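Side-chain contacts in helicase-like protein (Bacteroides thetaiotaomicron, PDB 2FG1), which is of unknown function but carries a macrodomain and probably hydrolyses ADP-ribosylated thymidine in DNA, releasing ADP-D-ribose: residues V68-V73 / Y78-I83; V21-H26 / L112-H117. All coordinates share one frame; numbering follows the deposited sequence. Where two conformers were deposited one is given.

The two contacts lie side by side in one macrodomain, their centres about 9 Å apart. Interaction 1 is the antiparallel hairpin at the edge of the mixed sheet; interaction 2 packs the end of helix 100-117 against the strand next to that hairpin. The backbone joins them where A80 N meets I24 O at 2.8 Å and I24 N meets Y78 O at 2.8 Å, both probable hydrogen bonds. The side chains join them through F113, which stacks on F70, with F70 CE1 3.5 Å from F113 CG, and meets Y78 edge-to-face. Both are packing contacts of the fold, and neither is assigned to a catalytic or binding site.

Interaction 1 (V68-V73 / Y78-I83); sequences VQFVNV and YVANMI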
loop_
_atom_site.group_PDB
_atom_site.type_symbol
_atom_site.label_atom_id
_atom_site.label_comp_id
_atom_site.label_asym_id
_atom_site.label_seq_id
_atom_site.Cartn_x
_atom_site.Cartn_y
_atom_site.Cartn_z
ATOM N N VAL A 68 8.869 3.327 2.227
ATOM C CA VAL A 68 7.558 3.295 2.872
ATOM C C VAL A 68 7.557 4.247 4.056
ATOM O O VAL A 68 8.519 4.286 4.833
ATOM C CB VAL A 68 7.207 1.862 3.378
ATOM C CG1 VAL A 68 5.793 1.826 3.966
ATOM C CG2 VAL A 68 7.342 0.836 2.260
ATOM N N GLN A 69 6.445 4.970 4.213
ATOM C CA GLN A 69 6.178 5.799 5.382
ATOM C C GLN A 69 4.978 5.231 6.118
ATOM O O GLN A 69 3.930 4.999 5.507
ATOM C CB GLN A 69 5.871 7.219 4.922
ATOM C CG GLN A 69 5.479 8.195 6.013
ATOM C CD GLN A 69 5.085 9.517 5.418
ATOM O OE1 GLN A 69 4.208 9.583 4.564
ATOM N NE2 GLN A 69 5.729 10.592 5.872
ATOM N N PHE A 70 5.132 5.002 7.425
ATOM C CA PHE A 70 4.056 4.472 8.258
ATOM C C PHE A 70 3.480 5.583 9.114
ATOM O O PHE A 70 4.220 6.275 9.822
ATOM C CB PHE A 70 4.566 3.332 9.155
ATOM C CG PHE A 70 5.116 2.157 8.383
ATOM C CD1 PHE A 70 4.290 1.101 8.014
ATOM C CD2 PHE A 70 6.462 2.106 8.024
ATOM C CE1 PHE A 70 4.803 0.014 7.295
ATOM C CE2 PHE A 70 6.977 1.021 7.302
ATOM C CZ PHE A 70 6.142 -0.025 6.948
ATOM N N VAL A 71 2.174 5.806 9.011
ATOM C CA VAL A 71 1.525 6.829 9.827
ATOM C C VAL A 71 0.444 6.191 10.669
ATOM O O VAL A 71 -0.280 5.301 10.227
ATOM C CB VAL A 71 0.952 8.015 8.981
ATOM C CG1 VAL A 71 -0.231 7.579 8.146
ATOM C CG2 VAL A 71 0.553 9.186 9.861
ATOM N N ASN A 72 0.353 6.652 11.897
ATOM C CA ASN A 72 -0.724 6.251 12.779
ATOM C C ASN A 72 -1.966 7.078 12.466
ATOM O O ASN A 72 -1.878 8.305 12.309
ATOM C CB ASN A 72 -0.331 6.400 14.245
ATOM C CG ASN A 72 -1.393 5.864 15.165
ATOM O OD1 ASN A 72 -1.497 4.649 15.367
ATOM N ND2 ASN A 72 -2.222 6.750 15.691
ATOM N N VAL A 73 -3.115 6.425 12.348
ATOM C CA VAL A 73 -4.374 7.158 12.152
ATOM C C VAL A 73 -5.384 6.961 13.289
ATOM O O VAL A 73 -6.200 7.839 13.546
ATOM C CB VAL A 73 -5.040 6.881 10.770
ATOM C CG1 VAL A 73 -4.162 7.397 9.632
ATOM C CG2 VAL A 73 -5.313 5.399 10.565
ATOM N N TYR A 78 -2.618 1.821 11.364
ATOM C CA TYR A 78 -1.596 2.548 10.624
ATOM C C TYR A 78 -1.921 2.530 9.146
ATOM O O TYR A 78 -2.597 1.608 8.664
ATOM C CB TYR A 78 -0.209 1.927 10.831
ATOM C CG TYR A 78 0.224 1.943 12.271
ATOM C CD1 TYR A 78 1.054 2.954 12.763
ATOM C CD2 TYR A 78 -0.218 0.959 13.154
ATOM C CE1 TYR A 78 1.436 2.971 14.104
ATOM C CE2 TYR A 78 0.154 0.971 14.494
ATOM C CZ TYR A 78 0.978 1.982 14.954
ATOM O OH TYR A 78 1.346 1.987 16.286
ATOM N N VAL A 79 -1.423 3.531 8.423
ATOM C CA VAL A 79 -1.441 3.530 6.964
ATOM C C VAL A 79 -0.003 3.530 6.470
ATOM O O VAL A 79 0.822 4.307 6.965
ATOM C CB VAL A 79 -2.215 4.756 6.399
ATOM C CG1 VAL A 79 -2.093 4.837 4.865
ATOM C CG2 VAL A 79 -3.671 4.726 6.834
ATOM N N ALA A 80 0.305 2.648 5.517
ATOM C CA ALA A 80 1.619 2.577 4.903
ATOM C C ALA A 80 1.552 3.204 3.521
ATOM O O ALA A 80 0.925 2.654 2.606
ATOM C CB ALA A 80 2.076 1.121 4.821
ATOM N N ASN A 81 2.189 4.366 3.383
ATOM C CA ASN A 81 2.309 5.052 2.094
ATOM C C ASN A 81 3.528 4.444 1.389
ATOM O O ASN A 81 4.656 4.719 1.772
ATOM C CB ASN A 81 2.545 6.562 2.299
ATOM C CG ASN A 81 1.371 7.287 2.955
ATOM O OD1 ASN A 81 0.211 6.946 2.772
ATOM N ND2 ASN A 81 1.688 8.373 3.672
HETATM N N MSE A 82 3.286 3.597 0.388
HETATM C CA MSE A 82 4.346 2.814 -0.246
HETATM C C MSE A 82 4.675 3.398 -1.604
HETATM O O MSE A 82 3.825 3.409 -2.482
HETATM C CB MSE A 82 3.877 1.366 -0.459
HETATM C CG MSE A 82 3.438 0.629 0.820
HETATM SE SE MSE A 82 3.117 -1.273 0.531
HETATM C CE MSE A 82 1.762 -1.168 -0.873
ATOM N N ILE A 83 5.904 3.870 -1.802
ATOM C CA ILE A 83 6.233 4.463 -3.101
ATOM C C ILE A 83 6.539 3.351 -4.099
ATOM O O ILE A 83 7.635 2.785 -4.100
ATOM C CB ILE A 83 7.380 5.490 -3.019
ATOM C CG1 ILE A 83 7.040 6.596 -2.014
ATOM C CG2 ILE A 83 7.637 6.090 -4.406
ATOM C CD1 ILE A 83 8.144 7.637 -1.867
#
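Q69 and N81 sit opposite each other in register, a hydrogen-bonded pair of an antiparallel hairpin, their side chains alongside on the same face. N81 ND2 gives one of its hydrogens to Q69 OE1 at 2.9 Å with an N-H...O angle of 158°. The acceptor lies in the N81 amide plane, while the two amides are turned 62° apart. With CG anti to the backbone N (chi1 176°) and the chain extended, Q69 runs beside N81 and brings OE1 to its ND2. Asparagine and glutamine suit this spot because each amide serves two sides: Q69 NE2 goes on to A52 O, and N81 bonds P49 O through ND2 and H26 NE2 through OD1. Two main-chain bonds close the pair, N81 N to Q69 O at 2.8 Å and Q69 N to N81 O at 3.0 Å; V71 and V79 form the next such pair.

On the other face the small A80 lets larger neighbours close in. Its CB is 3.9 Å from V68 CG1 and 3.8 Å from F70 CE1. Here V79, A80, N81 and M82 are buried, whereas toward the turn N72 is exposed and V73 and Y78 partly so. Y78 is nevertheless well covered by 68-73, its CB 3.4 Å from V71 O and its CE1 3.9 Å from N72 CB, and its ring also meets F113. Shortening Y78 to an alanine is likely to strip the ring cover from V71 O and N72 CB and to take away an aromatic neighbour of F113.

Strand 77-85 lies between the outermost strand 68-74 and the parallel strand 22-29. Helix 48-59 packs W56 against Q69, and helix 100-117 covers V68, F70 and M82 with C106, E109 and V110.

Interaction 2 (V21-H26 / L112-H117); sequences VKVITH and LFTIAH
V23 and F113 make the apolar part of this contact. The CG2 methyl of V23 comes at the edge of the F113 ring, near its plane, 3.8 Å from CE2. With CG anti to the backbone N (chi1 -178°), F113 swings its ring off the helix toward the strand. A beta-branched valine is apt in a strand and offers a compact methyl to the ring, whose edge takes it between helix and sheet. The same methyl lies 4.0 Å from T114 OG1, a loose contact. In the conformer given, T114 OG1 is hydrogen-bonded to V110 O one turn back, so a threonine can face an apolar neighbour here with its polar atom satisfied.

A second kind of approach sets a methyl against a backbone carbonyl: V21 CG2 is in van der Waals contact with H117 O, at 3.6 Å, near the end of the helix.

In the macrodomain fold, helices pack on both sides of a mixed central sheet. Helix 100-117 lies on one face of it, leads through A119 into strand 120-123, and that strand runs parallel beside strand 22-29. Main-chain bonds from V21 and V23 to S120, and from V23 to H122, hold the neighbouring strands together beneath the helix.

The polar bonds belong to the helix itself. In one of the two conformers of H117, ND1 donates to F113 O at 2.9 Å, with an N-H...O angle of 155°. H117 N also bonds F113 O, at 3.0 Å, and the two donors reach that oxygen from opposite faces of its carbonyl plane. Histidine suits the place because its ring can turn back over the preceding turn: ND1 lies 3.5 Å above the F113 ring, over its centre.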
loop_
_atom_site.group_PDB
_atom_site.type_symbol
_atom_site.label_atom_id
_atom_site.label_comp_id
_atom_site.label_asym_id
_atom_site.label_seq_id
_atom_site.Cartn_x
_atom_site.Cartn_y
_atom_site.Cartn_z
ATOM N N VAL A 21 -3.897 -5.023 15.792
ATOM C CA VAL A 21 -3.230 -3.931 15.104
ATOM C C VAL A 21 -3.343 -4.159 13.591
ATOM O O VAL A 21 -3.175 -5.281 13.101
ATOM C CB VAL A 21 -1.744 -3.814 15.544
ATOM C CG1 VAL A 21 -1.074 -2.634 14.873
ATOM C CG2 VAL A 21 -1.626 -3.672 17.068
ATOM N N LYS A 22 -3.645 -3.093 12.856
ATOM C CA LYS A 22 -3.910 -3.182 11.418
ATOM C C LYS A 22 -3.080 -2.161 10.656
ATOM O O LYS A 22 -2.892 -1.031 11.126
ATOM C CB LYS A 22 -5.395 -2.934 11.135
ATOM C CG LYS A 22 -6.371 -3.812 11.925
ATOM C CD LYS A 22 -7.807 -3.301 11.797
ATOM C CE LYS A 22 -8.747 -4.003 12.757
ATOM N NZ LYS A 22 -10.160 -3.641 12.461
ATOM N N VAL A 23 -2.599 -2.555 9.481
ATOM C CA VAL A 23 -1.864 -1.657 8.584
ATOM C C VAL A 23 -2.578 -1.644 7.240
ATOM O O VAL A 23 -2.721 -2.699 6.590
ATOM C CB VAL A 23 -0.395 -2.099 8.396
ATOM C CG1 VAL A 23 0.343 -1.144 7.466
ATOM C CG2 VAL A 23 0.329 -2.165 9.744
ATOM N N ILE A 24 -3.038 -0.466 6.828
ATOM C CA ILE A 24 -3.637 -0.290 5.504
ATOM C C ILE A 24 -2.517 0.093 4.546
ATOM O O ILE A 24 -1.857 1.126 4.740
ATOM C CB ILE A 24 -4.694 0.827 5.526
ATOM C CG1 ILE A 24 -5.859 0.451 6.440
ATOM C CG2 ILE A 24 -5.212 1.132 4.105
ATOM C CD1 ILE A 24 -6.706 1.644 6.865
ATOM N N THR A 25 -2.290 -0.717 3.516
ATOM C CA THR A 25 -1.189 -0.496 2.579
ATOM C C THR A 25 -1.725 -0.034 1.239
ATOM O O THR A 25 -2.673 -0.621 0.722
ATOM C CB THR A 25 -0.377 -1.782 2.328
ATOM O OG1 THR A 25 -1.243 -2.801 1.805
ATOM C CG2 THR A 25 0.258 -2.297 3.598
ATOM N N HIS A 26 -1.099 0.980 0.644
ATOM C CA HIS A 26 -1.498 1.408 -0.696
ATOM C C HIS A 26 -0.289 1.974 -1.437
ATOM O O HIS A 26 0.722 2.314 -0.828
ATOM C CB HIS A 26 -2.656 2.407 -0.607
ATOM C CG HIS A 26 -2.242 3.731 -0.070
ATOM N ND1 HIS A 26 -2.317 4.880 -0.823
ATOM C CD2 HIS A 26 -1.677 4.078 1.111
ATOM C CE1 HIS A 26 -1.835 5.890 -0.117
ATOM N NE2 HIS A 26 -1.433 5.429 1.055
ATOM N N LEU A 112 8.410 -6.393 7.893
ATOM C CA LEU A 112 9.119 -6.160 9.156
ATOM C C LEU A 112 8.266 -5.367 10.135
ATOM O O LEU A 112 8.197 -5.699 11.317
ATOM C CB LEU A 112 10.438 -5.438 8.905
ATOM C CG LEU A 112 11.458 -6.189 8.055
ATOM C CD1 LEU A 112 12.600 -5.269 7.682
ATOM C CD2 LEU A 112 11.974 -7.391 8.775
ATOM N N PHE A 113 7.608 -4.329 9.637
ATOM C CA PHE A 113 6.780 -3.479 10.491
ATOM C C PHE A 113 5.606 -4.267 11.091
ATOM O O PHE A 113 5.330 -4.175 12.299
ATOM C CB PHE A 113 6.279 -2.275 9.680
ATOM C CG PHE A 113 5.452 -1.292 10.474
ATOM C CD1 PHE A 113 6.037 -0.152 11.011
ATOM C CD2 PHE A 113 4.089 -1.486 10.652
ATOM C CE1 PHE A 113 5.270 0.775 11.731
ATOM C CE2 PHE A 113 3.313 -0.574 11.383
ATOM C CZ PHE A 113 3.908 0.555 11.917
ATOM N N THR A 114 4.943 -5.037 10.237
ATOM C CA THR A 114 3.783 -5.806 10.617
ATOM C C THR A 114 4.167 -6.887 11.644
ATOM O O THR A 114 3.472 -7.063 12.644
ATOM C CB THR A 114 3.116 -6.357 9.335
ATOM O OG1 THR A 114 2.630 -5.248 8.555
ATOM C CG2 THR A 114 1.986 -7.285 9.640
ATOM N N ILE A 115 5.293 -7.563 11.419
ATOM C CA ILE A 115 5.805 -8.572 12.356
ATOM C C ILE A 115 6.059 -7.914 13.725
ATOM O O ILE A 115 5.596 -8.411 14.757
ATOM C CB ILE A 115 7.066 -9.272 11.837
ATOM C CG1 ILE A 115 6.705 -10.208 10.679
ATOM C CG2 ILE A 115 7.712 -10.089 12.977
ATOM C CD1 ILE A 115 7.907 -10.661 9.840
ATOM N N ALA A 116 6.731 -6.770 13.718
ATOM C CA ALA A 116 7.086 -6.078 14.965
ATOM C C ALA A 116 5.846 -5.655 15.754
ATOM O O ALA A 116 5.836 -5.711 16.988
ATOM C CB ALA A 116 7.948 -4.882 14.663
ATOM N N HIS A 117 4.800 -5.252 15.028
ATOM C CA HIS A 117 3.586 -4.754 15.671
ATOM C C HIS A 117 2.480 -5.805 15.799
ATOM O O HIS A 117 1.370 -5.492 16.255
ATOM C CB HIS A 117 3.102 -3.480 14.972
ATOM C CG HIS A 117 4.021 -2.317 15.165
ATOM N ND1 HIS A 117 5.047 -2.024 14.293
ATOM C CD2 HIS A 117 4.093 -1.396 16.155
ATOM C CE1 HIS A 117 5.699 -0.960 14.728
ATOM N NE2 HIS A 117 5.139 -0.559 15.855
#